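Putative vitamin-B12 independent methionine synthase family protein (Listeria monocytogenes, PDB 1YPX) probably transfers a methyl group from 5-methyltetrahydropteroyltriglutamate to homocysteine to make methionine, without cobalamin and perhaps with the help of zinc. Local coordinates at residues E118-L123 / A179-L184; S139-H144 / E215-L220; L186-W191 / I234-C239; L220-I225 / G262-D267; L296-S301 / L328-Q333. One frame throughout, in Å; residues are numbered along the deposited sequence.

Interaction 1: residues E118-L123 / A179-L184; sequences EDFIFL and AGCRYL
The ring of Phe120 reaches out from helix 116-127 to meet Cys181, with Ala179 and Gly180 at its rim. Its CG stands anti to the backbone N (chi1 178°), starting the side chain off toward residues 179-181. Cys181 covers one face: its CB sits 3.7 Å from the ring centroid, displaced toward the rim, in a CH-pi contact. The SG of the same residue approaches obliquely, 4.2 Å from the centroid, as a sulfur-aromatic contact. At the ring edge, near its plane, Ala179 O lies 3.7 Å from Phe120 CE2, where the slightly positive C-H rim of a phenyl group suits a carbonyl oxygen. The methyl of Ala179 packs beside the ring, its CB 3.8 Å from Phe120 CD2, and Ile121 CG1 borders the same CB more loosely at 4.3 Å. The small side chains of Ala179 and Cys181 let the ring come close to their backbone. Gly180 has a positive phi (104°), a conformation that glycine adopts easily and a side chain disfavours. Phe176 of helix 158-178 and Ala133 of strand 132-138 also touch the Phe120 ring. Gly180 ends helix 158-178 in a Schellman motif, and the chain then turns into strand 183-188, an alpha-to-beta connection of the kind that recurs in TIM-barrel folds.

Interaction 2: residues S139-H144 / E215-L220; sequences SPAMLH and ETYKNL
His144 CG is anti to its backbone N (chi1 175°), while Tyr217 CG, across the contact, is anti to its carbonyl carbon (chi1 -68°). The two rings form an offset edge-to-face pair, centroids 5.3 Å apart and planes at 83°, with the CE2 edge of Tyr217 directed at the imidazole face. One face of the tyrosine ring is taken by Ala141, whose CB stands over its centre, 3.7 Å from the centroid, in a CH-pi contact. Alanine suits the place because its single methyl can lie directly on the ring. A turn further along, Leu220 CD2 comes to 3.5 Å from Ala141 CA, and the side chains of Leu220 and Pro140 slide past each other in opposite directions, CG to CG 4.0 Å. The contact joins helix 141-146, which follows strand 132-138, to helix 213-224. Helix 158-178 borders both, with Leu165 against Leu143 and Leu220, and Ser190 of helix 190-193 touches Tyr217.

Interaction 3: residues L186-W191 / I234-C239; sequences LDDTSW and ITMHIC
The imidazole of His237 has Asp187 OD2 at its edge, near the ring plane and 4.0 Å from CD2, while the backbone N of Cys239 stands over the centre of one face. The Asp187 carboxylate is turned 68° from that ring, and His237 ND1 is hydrogen-bonded to Phe270 O. On the other side of the sheet, Met236 CE, a selenomethionine methyl, lies 3.6 Å from Trp191 NE1, and Ile238 CD1 lies 4.1 Å from Trp191 CD1. Both come obliquely to the indole, a broad surface that suits apolar chains. Asp188 CB lies at the indole edge. Asp188 OD2 accepts from both OG and N of Ser190, the latter closing an Asx turn at the end of the strand. Three backbone bonds of 2.8 Å each pair the strands in parallel: Leu186 N to Thr235 O, His237 N to Leu186 O and Asp188 N to His237 O. His237 and Cys239, with Cys334, appear to face a common point, possibly an empty metal site, consistent with the zinc binding ascribed to this family. Strands 183-188 and 233-238 are neighbours, flanked by strands 132-138 and 268-272, with Leu260 of helix 258-261 touching Met236 and Ile238.

Interaction 4: residues L220-I225 / G262-D267; sequences LINEAI and GKLNID
Asn222 reaches from helix 213-224 to the loop at Lys263 and Asn265, and its side chain can be followed atom by atom. CB lies 3.9 Å from Asn265 ND2. CG stands beside the backbone N (chi1 -71°), and the amide beyond it comes to the loop. At the tip, OD1 accepts from Asn265 N at 2.6 Å, in the carbonyl plane and fairly straight at 159°, while ND2 gives a weak bond to Lys263 O at 3.4 Å. The amide thus offers an acceptor and a donor to backbone groups two residues apart, a task that suits asparagine. The Asn265 amide crosses it, the two planes 45° apart. One water receives a weak bond from Asn265 ND2 and donates to Asn222 O. Beside this polar grip, Ile221 CG2 meets Leu264 CD1, and Ile225 CD1 approaches Ile266 CG1 at 4.2 Å; Ile234 of strand 233-238 touches both Ile225 and Ile266. Asn265 is the centre of an inverse gamma turn, whose own closing bond, Ile266 N to Leu264 O, is weak. The chemistry implies that at this point a neutral amide binds the loop backbone, a grip that probably varies little with pH, beside apolar contacts.

Interaction 5: residues L296-S301 / L328-Q333; sequences LGLITS and LRLSPQ
Ile299 and Leu330 form the close apolar side of this contact, while Thr300 and Ser301 lie at its partly exposed end. Ile299 CD1 meets Leu330 CD1 at 3.7 Å, the two side chains crossing at about a right angle, and Leu298 CG touches the same methyl at 4.1 Å. Leu330 CG, anti to the backbone N (chi1 -180°), starts the leucine toward this cluster. Ile299 CG2 lies 3.8 Å from Pro332 CB, and these compact apolar groups pack closely. The backbone pairing is firm at its two ends, Leu296 N to Arg329 O (2.6 Å) and Gln333 N to Ile299 O (2.8 Å), but looser in the middle. There Ser331 N to Leu296 O is weak and bent, and Ile299 N to Ser331 O is weak at 3.4 Å. Gly297 is the centre of an inverse gamma turn here, and the axes of the short strand segments are 46° apart. Glycine suits this place, with the backbone of Pro332 and Gln333 close by. At the partly exposed end the Gln333 chain extends past Thr300 and Ser301; Thr300 OG1 bonds to Glu307, and Ser301 OG to Cys334 N. Strand 293-299 lies between strands 268-272 and 328-332, with helix 310-322 forming the beta-alpha-beta crossover and touching Leu298. Helix 347-364 packs on Ile299, Leu330 and Pro332, and backbone bonds from Leu330 link strand 328-332 to Tyr8 and Asp10.

All five contacts belong to one TIM-barrel-like domain. Interactions 1, 3 and 5 all reach its parallel sheet; interactions 1 and 3 share strand 183-188 and are joined by a probable hydrogen bond between Leu184 O and Thr235 N, though their centres lie 19 Å apart. Interactions 2 and 4 share Leu220 and helix 213-224, with centres 9 Å apart. Both touch interaction 3, whose centre is about 11 Å from each of theirs, through probable hydrogen bonds of Ser139 with Asp188 and Asp267 with Ile234. Along the chain, interaction 2 crosses interactions 1 and 3, and interaction 3 crosses interaction 4, while interaction 5 comes last. Interactions 3 and 5 meet where His237 packs on Gln333, beside the possible metal site.

Interaction 1: residues E118-L123 / A179-L184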
# COMPACT_ATOMS: atom_id res chain seq x y z
N GLU A 118 -8.61 0.67 -15.53
CA GLU A 118 -8.52 -0.44 -16.48
C GLU A 118 -7.42 -1.38 -16.00
O GLU A 118 -7.51 -2.59 -16.21
CB GLU A 118 -8.15 0.04 -17.89
CG GLU A 118 -9.04 -0.40 -19.08
CD GLU A 118 -9.48 -1.89 -19.10
OE1 GLU A 118 -8.65 -2.80 -19.32
OE2 GLU A 118 -10.69 -2.13 -18.90
N ASP A 119 -6.37 -0.83 -15.39
CA ASP A 119 -5.28 -1.69 -14.91
C ASP A 119 -5.84 -2.61 -13.81
O ASP A 119 -5.36 -3.72 -13.64
CB ASP A 119 -4.09 -0.89 -14.33
CG ASP A 119 -3.50 0.11 -15.33
OD1 ASP A 119 -3.68 -0.05 -16.56
OD2 ASP A 119 -2.82 1.06 -14.87
N PHE A 120 -6.85 -2.14 -13.08
CA PHE A 120 -7.43 -2.98 -12.04
C PHE A 120 -8.29 -4.06 -12.70
O PHE A 120 -8.13 -5.25 -12.43
CB PHE A 120 -8.27 -2.18 -11.07
CG PHE A 120 -8.90 -3.03 -10.02
CD1 PHE A 120 -8.12 -3.65 -9.05
CD2 PHE A 120 -10.27 -3.30 -10.06
CE1 PHE A 120 -8.67 -4.54 -8.14
CE2 PHE A 120 -10.84 -4.19 -9.15
CZ PHE A 120 -10.04 -4.81 -8.19
N ILE A 121 -9.21 -3.62 -13.55
CA ILE A 121 -10.09 -4.51 -14.29
C ILE A 121 -9.22 -5.64 -14.89
O ILE A 121 -9.59 -6.81 -14.86
CB ILE A 121 -10.81 -3.75 -15.44
CG1 ILE A 121 -11.72 -2.67 -14.86
CG2 ILE A 121 -11.64 -4.69 -16.28
CD1 ILE A 121 -12.25 -1.72 -15.91
N PHE A 122 -8.06 -5.28 -15.43
CA PHE A 122 -7.18 -6.29 -16.00
C PHE A 122 -6.71 -7.27 -14.95
O PHE A 122 -6.81 -8.48 -15.14
CB PHE A 122 -5.95 -5.65 -16.62
CG PHE A 122 -4.99 -6.64 -17.17
CD1 PHE A 122 -5.19 -7.19 -18.42
CD2 PHE A 122 -3.88 -7.04 -16.42
CE1 PHE A 122 -4.30 -8.12 -18.93
CE2 PHE A 122 -2.99 -7.98 -16.93
CZ PHE A 122 -3.20 -8.53 -18.19
N LEU A 123 -6.18 -6.74 -13.85
CA LEU A 123 -5.70 -7.56 -12.75
C LEU A 123 -6.83 -8.44 -12.27
O LEU A 123 -6.68 -9.65 -12.19
CB LEU A 123 -5.23 -6.69 -11.59
CG LEU A 123 -4.96 -7.54 -10.33
CD1 LEU A 123 -3.53 -8.02 -10.38
CD2 LEU A 123 -5.23 -6.78 -9.04
N ALA A 179 -15.25 -0.72 -10.09
CA ALA A 179 -14.48 -1.58 -10.98
C ALA A 179 -14.39 -2.98 -10.40
O ALA A 179 -13.95 -3.92 -11.07
CB ALA A 179 -13.09 -1.00 -11.19
N GLY A 180 -14.81 -3.11 -9.15
CA GLY A 180 -14.79 -4.40 -8.47
C GLY A 180 -13.69 -4.62 -7.44
O GLY A 180 -13.39 -5.75 -7.10
N CYS A 181 -13.10 -3.54 -6.93
CA CYS A 181 -12.03 -3.67 -5.96
C CYS A 181 -12.58 -3.77 -4.55
O CYS A 181 -13.38 -2.93 -4.13
CB CYS A 181 -11.08 -2.48 -6.08
SG CYS A 181 -9.56 -2.59 -5.10
N ARG A 182 -12.15 -4.79 -3.81
CA ARG A 182 -12.61 -4.99 -2.43
C ARG A 182 -11.46 -5.01 -1.46
O ARG A 182 -11.63 -5.38 -0.30
CB ARG A 182 -13.41 -6.29 -2.30
CG ARG A 182 -14.88 -6.05 -2.06
CD ARG A 182 -15.39 -5.07 -3.09
NE ARG A 182 -16.73 -5.37 -3.55
CZ ARG A 182 -17.34 -4.69 -4.51
NH1 ARG A 182 -16.71 -3.68 -5.09
NH2 ARG A 182 -18.57 -5.03 -4.88
N TYR A 183 -10.29 -4.62 -1.95
CA TYR A 183 -9.07 -4.58 -1.14
C TYR A 183 -8.12 -3.52 -1.73
O TYR A 183 -7.39 -3.78 -2.71
CB TYR A 183 -8.43 -5.98 -1.14
CG TYR A 183 -7.31 -6.20 -0.14
CD1 TYR A 183 -6.69 -7.44 -0.03
CD2 TYR A 183 -6.82 -5.16 0.63
CE1 TYR A 183 -5.59 -7.63 0.81
CE2 TYR A 183 -5.72 -5.33 1.47
CZ TYR A 183 -5.10 -6.57 1.56
OH TYR A 183 -3.98 -6.73 2.34
N LEU A 184 -8.16 -2.33 -1.13
CA LEU A 184 -7.34 -1.19 -1.53
C LEU A 184 -6.34 -0.81 -0.43
O LEU A 184 -6.69 -0.75 0.75
CB LEU A 184 -8.22 0.04 -1.82
CG LEU A 184 -7.53 1.17 -2.61
CD1 LEU A 184 -7.32 0.71 -4.05
CD2 LEU A 184 -8.36 2.45 -2.59

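Interaction 2: residues S139-H144 / E215-L220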
# COMPACT_ATOMS: atom_id res chain seq x y z
N SER A 139 -1.03 7.29 -0.57
CA SER A 139 -1.91 7.92 0.38
C SER A 139 -2.18 9.36 -0.05
O SER A 139 -1.31 10.01 -0.62
CB SER A 139 -1.24 7.91 1.75
OG SER A 139 -2.02 8.59 2.72
N PRO A 140 -3.38 9.88 0.20
CA PRO A 140 -3.59 11.26 -0.24
C PRO A 140 -2.59 12.24 0.40
O PRO A 140 -2.25 13.25 -0.21
CB PRO A 140 -5.04 11.53 0.18
CG PRO A 140 -5.22 10.67 1.37
CD PRO A 140 -4.52 9.38 0.98
N ALA A 141 -2.12 11.93 1.60
CA ALA A 141 -1.16 12.79 2.29
C ALA A 141 0.18 12.78 1.59
O ALA A 141 1.07 13.56 1.92
CB ALA A 141 -1.00 12.33 3.74
N MSE A 142 0.33 11.88 0.62
CA MSE A 142 1.58 11.79 -0.13
C MSE A 142 1.68 12.93 -1.14
O MSE A 142 2.78 13.33 -1.53
CB MSE A 142 1.66 10.43 -0.83
CG MSE A 142 2.12 9.30 0.08
SE MSE A 142 4.07 9.18 0.26
CE MSE A 142 4.42 10.70 1.40
N LEU A 143 0.53 13.46 -1.55
CA LEU A 143 0.48 14.56 -2.51
C LEU A 143 0.76 15.86 -1.79
O LEU A 143 1.46 16.74 -2.31
CB LEU A 143 -0.90 14.66 -3.17
CG LEU A 143 -1.08 15.79 -4.19
CD1 LEU A 143 0.01 15.71 -5.23
CD2 LEU A 143 -2.43 15.68 -4.85
N HIS A 144 0.20 15.99 -0.60
CA HIS A 144 0.39 17.18 0.21
C HIS A 144 1.87 17.45 0.42
O HIS A 144 2.33 18.57 0.22
CB HIS A 144 -0.31 16.99 1.56
CG HIS A 144 -0.09 18.11 2.52
ND1 HIS A 144 1.09 18.28 3.22
CD2 HIS A 144 -0.92 19.10 2.93
CE1 HIS A 144 0.98 19.32 4.02
NE2 HIS A 144 -0.23 19.84 3.87
N GLU A 215 -2.10 15.75 12.18
CA GLU A 215 -3.48 16.21 12.27
C GLU A 215 -4.02 16.43 10.86
O GLU A 215 -5.02 15.81 10.47
CB GLU A 215 -3.53 17.52 13.07
CG GLU A 215 -4.89 17.84 13.69
CD GLU A 215 -5.31 16.83 14.75
OE1 GLU A 215 -6.34 17.07 15.42
OE2 GLU A 215 -4.60 15.81 14.93
N THR A 216 -3.36 17.29 10.09
CA THR A 216 -3.80 17.55 8.72
C THR A 216 -3.98 16.21 7.99
O THR A 216 -4.99 15.99 7.32
CB THR A 216 -2.79 18.46 7.96
OG1 THR A 216 -1.55 17.77 7.80
CG2 THR A 216 -2.53 19.74 8.73
N TYR A 217 -3.02 15.31 8.18
CA TYR A 217 -3.03 13.97 7.57
C TYR A 217 -4.14 13.07 8.09
O TYR A 217 -4.90 12.50 7.31
CB TYR A 217 -1.68 13.28 7.76
CG TYR A 217 -0.54 13.92 7.00
CD1 TYR A 217 0.75 13.40 7.08
CD2 TYR A 217 -0.75 15.03 6.18
CE1 TYR A 217 1.80 13.96 6.35
CE2 TYR A 217 0.29 15.61 5.45
CZ TYR A 217 1.56 15.06 5.54
OH TYR A 217 2.59 15.60 4.81
N LYS A 218 -4.23 12.92 9.41
CA LYS A 218 -5.27 12.07 10.00
C LYS A 218 -6.65 12.49 9.50
O LYS A 218 -7.49 11.65 9.17
CB LYS A 218 -5.25 12.15 11.53
CG LYS A 218 -6.45 11.48 12.18
CD LYS A 218 -6.89 12.24 13.43
CE LYS A 218 -7.39 13.66 13.08
NZ LYS A 218 -7.58 14.54 14.29
N ASN A 219 -6.89 13.79 9.45
CA ASN A 219 -8.17 14.31 8.98
C ASN A 219 -8.29 14.15 7.47
O ASN A 219 -9.38 13.93 6.95
CB ASN A 219 -8.31 15.78 9.37
CG ASN A 219 -8.32 15.98 10.87
OD1 ASN A 219 -9.24 15.55 11.57
ND2 ASN A 219 -7.29 16.65 11.38
N LEU A 220 -7.17 14.27 6.78
CA LEU A 220 -7.14 14.13 5.32
C LEU A 220 -7.51 12.70 4.92
O LEU A 220 -8.34 12.48 4.03
CB LEU A 220 -5.76 14.47 4.78
CG LEU A 220 -5.53 14.18 3.30
CD1 LEU A 220 -6.58 14.91 2.45
CD2 LEU A 220 -4.13 14.63 2.91

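Interaction 3: residues L186-W191 / I234-C239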
# COMPACT_ATOMS: atom_id res chain seq x y z
N LEU A 186 -3.30 1.99 0.88
CA LEU A 186 -2.69 3.32 0.79
C LEU A 186 -1.24 3.24 1.24
O LEU A 186 -0.95 2.91 2.39
CB LEU A 186 -3.46 4.30 1.69
CG LEU A 186 -4.65 5.11 1.10
CD1 LEU A 186 -5.31 4.38 -0.07
CD2 LEU A 186 -5.67 5.37 2.20
N ASP A 187 -0.31 3.53 0.33
CA ASP A 187 1.10 3.50 0.66
C ASP A 187 1.49 4.89 1.14
O ASP A 187 1.49 5.85 0.38
CB ASP A 187 1.92 3.06 -0.55
CG ASP A 187 1.91 1.55 -0.72
OD1 ASP A 187 0.94 0.90 -0.26
OD2 ASP A 187 2.86 0.99 -1.33
N ASP A 188 1.78 5.00 2.42
CA ASP A 188 2.13 6.29 2.96
C ASP A 188 3.48 6.28 3.63
O ASP A 188 3.63 5.75 4.72
CB ASP A 188 1.06 6.73 3.95
CG ASP A 188 1.06 8.20 4.14
OD1 ASP A 188 0.02 8.76 4.56
OD2 ASP A 188 2.10 8.81 3.87
N THR A 189 4.46 6.88 2.96
CA THR A 189 5.80 6.92 3.52
C THR A 189 6.11 8.26 4.18
O THR A 189 7.26 8.51 4.56
CB THR A 189 6.85 6.67 2.43
OG1 THR A 189 8.14 6.54 3.03
CG2 THR A 189 6.89 7.82 1.43
N SER A 190 5.09 9.10 4.33
CA SER A 190 5.25 10.43 4.92
C SER A 190 5.38 10.43 6.44
O SER A 190 6.10 11.26 7.00
CB SER A 190 4.10 11.36 4.50
OG SER A 190 2.87 11.04 5.13
N TRP A 191 4.70 9.51 7.11
CA TRP A 191 4.76 9.44 8.56
C TRP A 191 6.15 9.08 9.07
O TRP A 191 6.54 9.53 10.14
CB TRP A 191 3.74 8.43 9.09
CG TRP A 191 2.34 8.66 8.59
CD1 TRP A 191 1.84 8.29 7.38
CD2 TRP A 191 1.28 9.33 9.28
NE1 TRP A 191 0.53 8.68 7.28
CE2 TRP A 191 0.16 9.32 8.43
CE3 TRP A 191 1.17 9.93 10.54
CZ2 TRP A 191 -1.07 9.89 8.80
CZ3 TRP A 191 -0.04 10.49 10.91
CH2 TRP A 191 -1.15 10.47 10.04
N ILE A 234 -9.68 -1.32 3.40
CA ILE A 234 -8.69 -0.32 3.07
C ILE A 234 -7.55 -0.37 4.07
O ILE A 234 -7.66 0.12 5.19
CB ILE A 234 -9.28 1.09 3.03
CG1 ILE A 234 -10.23 1.20 1.83
CG2 ILE A 234 -8.14 2.13 2.96
CD1 ILE A 234 -10.70 2.62 1.46
N THR A 235 -6.46 -0.99 3.66
CA THR A 235 -5.29 -1.12 4.51
C THR A 235 -4.32 -0.00 4.21
O THR A 235 -4.34 0.61 3.14
CB THR A 235 -4.56 -2.46 4.27
OG1 THR A 235 -4.23 -2.60 2.87
CG2 THR A 235 -5.43 -3.61 4.74
N MSE A 236 -3.43 0.24 5.17
CA MSE A 236 -2.44 1.28 5.02
C MSE A 236 -1.03 0.78 5.23
O MSE A 236 -0.73 0.20 6.26
CB MSE A 236 -2.72 2.40 6.02
CG MSE A 236 -1.79 3.59 5.88
SE MSE A 236 -2.78 5.26 5.93
CE MSE A 236 -1.91 6.10 7.46
N HIS A 237 -0.17 1.01 4.25
CA HIS A 237 1.22 0.62 4.41
C HIS A 237 2.03 1.85 4.85
O HIS A 237 2.21 2.79 4.06
CB HIS A 237 1.79 0.04 3.11
CG HIS A 237 3.26 -0.26 3.17
ND1 HIS A 237 3.85 -0.92 4.23
CD2 HIS A 237 4.26 0.01 2.30
CE1 HIS A 237 5.14 -1.04 4.01
NE2 HIS A 237 5.42 -0.48 2.84
N ILE A 238 2.46 1.86 6.12
CA ILE A 238 3.27 2.94 6.70
C ILE A 238 4.71 2.53 6.44
O ILE A 238 5.30 1.79 7.23
CB ILE A 238 3.15 3.05 8.25
CG1 ILE A 238 1.68 3.12 8.68
CG2 ILE A 238 3.88 4.30 8.74
CD1 ILE A 238 0.96 4.35 8.19
N CYS A 239 5.29 3.01 5.35
CA CYS A 239 6.65 2.64 4.99
C CYS A 239 7.71 3.37 5.81
O CYS A 239 7.51 4.51 6.22
CB CYS A 239 6.88 2.91 3.51
SG CYS A 239 8.14 1.88 2.76

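Interaction 4: residues L220-I225 / G262-D267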
# COMPACT_ATOMS: atom_id res chain seq x y z
N LEU A 220 -7.17 14.27 6.78
CA LEU A 220 -7.14 14.13 5.32
C LEU A 220 -7.51 12.70 4.92
O LEU A 220 -8.34 12.48 4.03
CB LEU A 220 -5.76 14.47 4.78
CG LEU A 220 -5.53 14.18 3.30
CD1 LEU A 220 -6.58 14.91 2.45
CD2 LEU A 220 -4.13 14.63 2.91
N ILE A 221 -6.88 11.74 5.60
CA ILE A 221 -7.10 10.32 5.36
C ILE A 221 -8.52 9.91 5.69
O ILE A 221 -9.22 9.34 4.86
CB ILE A 221 -6.19 9.44 6.22
CG1 ILE A 221 -4.72 9.86 6.10
CG2 ILE A 221 -6.41 7.98 5.86
CD1 ILE A 221 -4.24 10.06 4.69
N ASN A 222 -8.95 10.19 6.92
CA ASN A 222 -10.31 9.79 7.30
C ASN A 222 -11.33 10.38 6.34
O ASN A 222 -12.28 9.70 5.96
CB ASN A 222 -10.62 10.21 8.75
CG ASN A 222 -9.86 9.38 9.79
OD1 ASN A 222 -9.73 8.16 9.66
ND2 ASN A 222 -9.36 10.05 10.83
N GLU A 223 -11.13 11.63 5.95
CA GLU A 223 -12.05 12.27 5.02
C GLU A 223 -12.01 11.59 3.65
O GLU A 223 -13.06 11.34 3.05
CB GLU A 223 -11.72 13.75 4.85
CG GLU A 223 -12.76 14.48 4.03
CD GLU A 223 -12.37 15.91 3.72
OE1 GLU A 223 -13.15 16.56 2.97
OE2 GLU A 223 -11.31 16.38 4.21
N ALA A 224 -10.80 11.30 3.18
CA ALA A 224 -10.60 10.64 1.89
C ALA A 224 -11.32 9.30 1.81
O ALA A 224 -11.80 8.91 0.75
CB ALA A 224 -9.11 10.45 1.63
N ILE A 225 -11.38 8.59 2.94
CA ILE A 225 -12.03 7.29 2.98
C ILE A 225 -13.35 7.32 3.76
O ILE A 225 -13.83 6.27 4.20
CB ILE A 225 -11.12 6.24 3.62
CG1 ILE A 225 -10.80 6.61 5.06
CG2 ILE A 225 -9.85 6.12 2.81
CD1 ILE A 225 -10.07 5.53 5.83
N GLY A 262 -5.08 4.94 16.78
CA GLY A 262 -6.22 5.34 17.59
C GLY A 262 -7.23 6.22 16.87
O GLY A 262 -8.43 6.11 17.10
N LYS A 263 -6.74 7.09 15.99
CA LYS A 263 -7.61 8.01 15.28
C LYS A 263 -7.95 7.63 13.83
O LYS A 263 -9.06 7.87 13.36
CB LYS A 263 -6.99 9.41 15.31
CG LYS A 263 -6.83 9.99 16.71
CD LYS A 263 -6.31 11.43 16.68
CE LYS A 263 -6.10 11.99 18.09
NZ LYS A 263 -5.44 13.33 18.10
N LEU A 264 -6.98 7.05 13.13
CA LEU A 264 -7.16 6.64 11.73
C LEU A 264 -8.23 5.57 11.57
O LEU A 264 -8.15 4.51 12.19
CB LEU A 264 -5.83 6.11 11.20
CG LEU A 264 -5.38 6.63 9.85
CD1 LEU A 264 -6.47 6.39 8.82
CD2 LEU A 264 -5.07 8.11 9.96
N ASN A 265 -9.22 5.83 10.72
CA ASN A 265 -10.31 4.88 10.49
C ASN A 265 -10.03 3.85 9.41
O ASN A 265 -10.84 3.63 8.51
CB ASN A 265 -11.59 5.63 10.16
CG ASN A 265 -12.10 6.42 11.33
OD1 ASN A 265 -12.26 5.87 12.42
ND2 ASN A 265 -12.34 7.71 11.13
N ILE A 266 -8.89 3.19 9.54
CA ILE A 266 -8.46 2.20 8.57
C ILE A 266 -8.62 0.77 9.08
O ILE A 266 -8.59 0.51 10.28
CB ILE A 266 -7.01 2.54 8.14
CG1 ILE A 266 -6.99 2.83 6.65
CG2 ILE A 266 -6.04 1.44 8.50
CD1 ILE A 266 -5.73 3.52 6.19
N ASP A 267 -8.82 -0.17 8.16
CA ASP A 267 -9.04 -1.56 8.55
C ASP A 267 -7.80 -2.30 9.04
O ASP A 267 -7.86 -2.97 10.06
CB ASP A 267 -9.68 -2.31 7.40
CG ASP A 267 -11.01 -1.73 7.02
OD1 ASP A 267 -11.92 -1.78 7.87
OD2 ASP A 267 -11.14 -1.22 5.88
O HOH W 1 -13.66 8.00 8.16

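Interaction 5: residues L296-S301 / L328-Q333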
# COMPACT_ATOMS: atom_id res chain seq x y z
N LEU A 296 2.25 -7.49 10.59
CA LEU A 296 3.63 -7.38 11.08
C LEU A 296 4.60 -7.81 9.98
O LEU A 296 4.64 -8.98 9.61
CB LEU A 296 3.81 -8.28 12.32
CG LEU A 296 2.93 -8.04 13.56
CD1 LEU A 296 2.93 -9.27 14.45
CD2 LEU A 296 3.44 -6.82 14.32
N GLY A 297 5.38 -6.87 9.47
CA GLY A 297 6.33 -7.19 8.42
C GLY A 297 7.63 -7.67 9.00
O GLY A 297 8.62 -6.94 9.03
N LEU A 298 7.63 -8.92 9.47
CA LEU A 298 8.81 -9.51 10.10
C LEU A 298 9.72 -10.28 9.14
O LEU A 298 10.76 -10.77 9.56
CB LEU A 298 8.38 -10.45 11.22
CG LEU A 298 7.29 -9.89 12.14
CD1 LEU A 298 7.00 -10.88 13.27
CD2 LEU A 298 7.74 -8.55 12.70
N ILE A 299 9.33 -10.38 7.88
CA ILE A 299 10.16 -11.12 6.90
C ILE A 299 10.98 -10.16 6.03
O ILE A 299 10.41 -9.41 5.23
CB ILE A 299 9.28 -12.05 5.99
CG1 ILE A 299 8.87 -13.34 6.73
CG2 ILE A 299 10.08 -12.49 4.77
CD1 ILE A 299 8.12 -13.14 8.04
N THR A 300 12.30 -10.20 6.18
CA THR A 300 13.20 -9.35 5.39
C THR A 300 12.94 -9.58 3.92
O THR A 300 13.05 -10.70 3.43
CB THR A 300 14.70 -9.65 5.68
OG1 THR A 300 14.97 -11.02 5.38
CG2 THR A 300 15.03 -9.38 7.14
N SER A 301 12.61 -8.51 3.21
CA SER A 301 12.32 -8.58 1.79
C SER A 301 13.42 -7.98 0.93
O SER A 301 13.23 -7.76 -0.28
CB SER A 301 10.99 -7.88 1.51
OG SER A 301 11.00 -6.56 2.04
N LEU A 328 -3.90 -10.16 14.32
CA LEU A 328 -2.57 -9.83 13.85
C LEU A 328 -2.30 -10.61 12.57
O LEU A 328 -2.83 -11.71 12.36
CB LEU A 328 -1.51 -10.15 14.93
CG LEU A 328 -1.53 -9.32 16.23
CD1 LEU A 328 -0.41 -9.77 17.17
CD2 LEU A 328 -1.37 -7.84 15.91
N ARG A 329 -1.50 -10.02 11.69
CA ARG A 329 -1.15 -10.64 10.41
C ARG A 329 0.35 -10.57 10.20
O ARG A 329 1.04 -9.80 10.85
CB ARG A 329 -1.87 -9.94 9.25
CG ARG A 329 -3.31 -10.42 8.99
CD ARG A 329 -4.20 -10.22 10.18
NE ARG A 329 -5.57 -10.67 9.95
CZ ARG A 329 -6.37 -11.14 10.90
NH1 ARG A 329 -5.94 -11.24 12.15
NH2 ARG A 329 -7.61 -11.50 10.62
N LEU A 330 0.84 -11.39 9.28
CA LEU A 330 2.25 -11.48 8.96
C LEU A 330 2.48 -11.13 7.50
O LEU A 330 1.56 -11.19 6.68
CB LEU A 330 2.70 -12.91 9.22
CG LEU A 330 4.17 -13.24 8.96
CD1 LEU A 330 5.04 -12.43 9.88
CD2 LEU A 330 4.40 -14.74 9.16
N SER A 331 3.71 -10.76 7.17
CA SER A 331 4.04 -10.40 5.80
C SER A 331 5.48 -10.02 5.80
O SER A 331 6.09 -9.94 6.85
CB SER A 331 3.28 -9.17 5.36
OG SER A 331 3.91 -8.02 5.90
N PRO A 332 6.05 -9.80 4.62
CA PRO A 332 7.46 -9.40 4.62
C PRO A 332 7.45 -7.90 4.97
O PRO A 332 6.40 -7.27 4.89
CB PRO A 332 7.93 -9.74 3.21
CG PRO A 332 6.67 -9.72 2.39
CD PRO A 332 5.60 -10.24 3.29
N GLN A 333 8.59 -7.35 5.39
CA GLN A 333 8.68 -5.94 5.79
C GLN A 333 8.16 -4.88 4.80
O GLN A 333 7.46 -3.95 5.20
CB GLN A 333 10.12 -5.59 6.22
CG GLN A 333 11.17 -5.82 5.14
CD GLN A 333 12.57 -5.41 5.56
OE1 GLN A 333 13.08 -5.87 6.59
NE2 GLN A 333 13.20 -4.56 4.76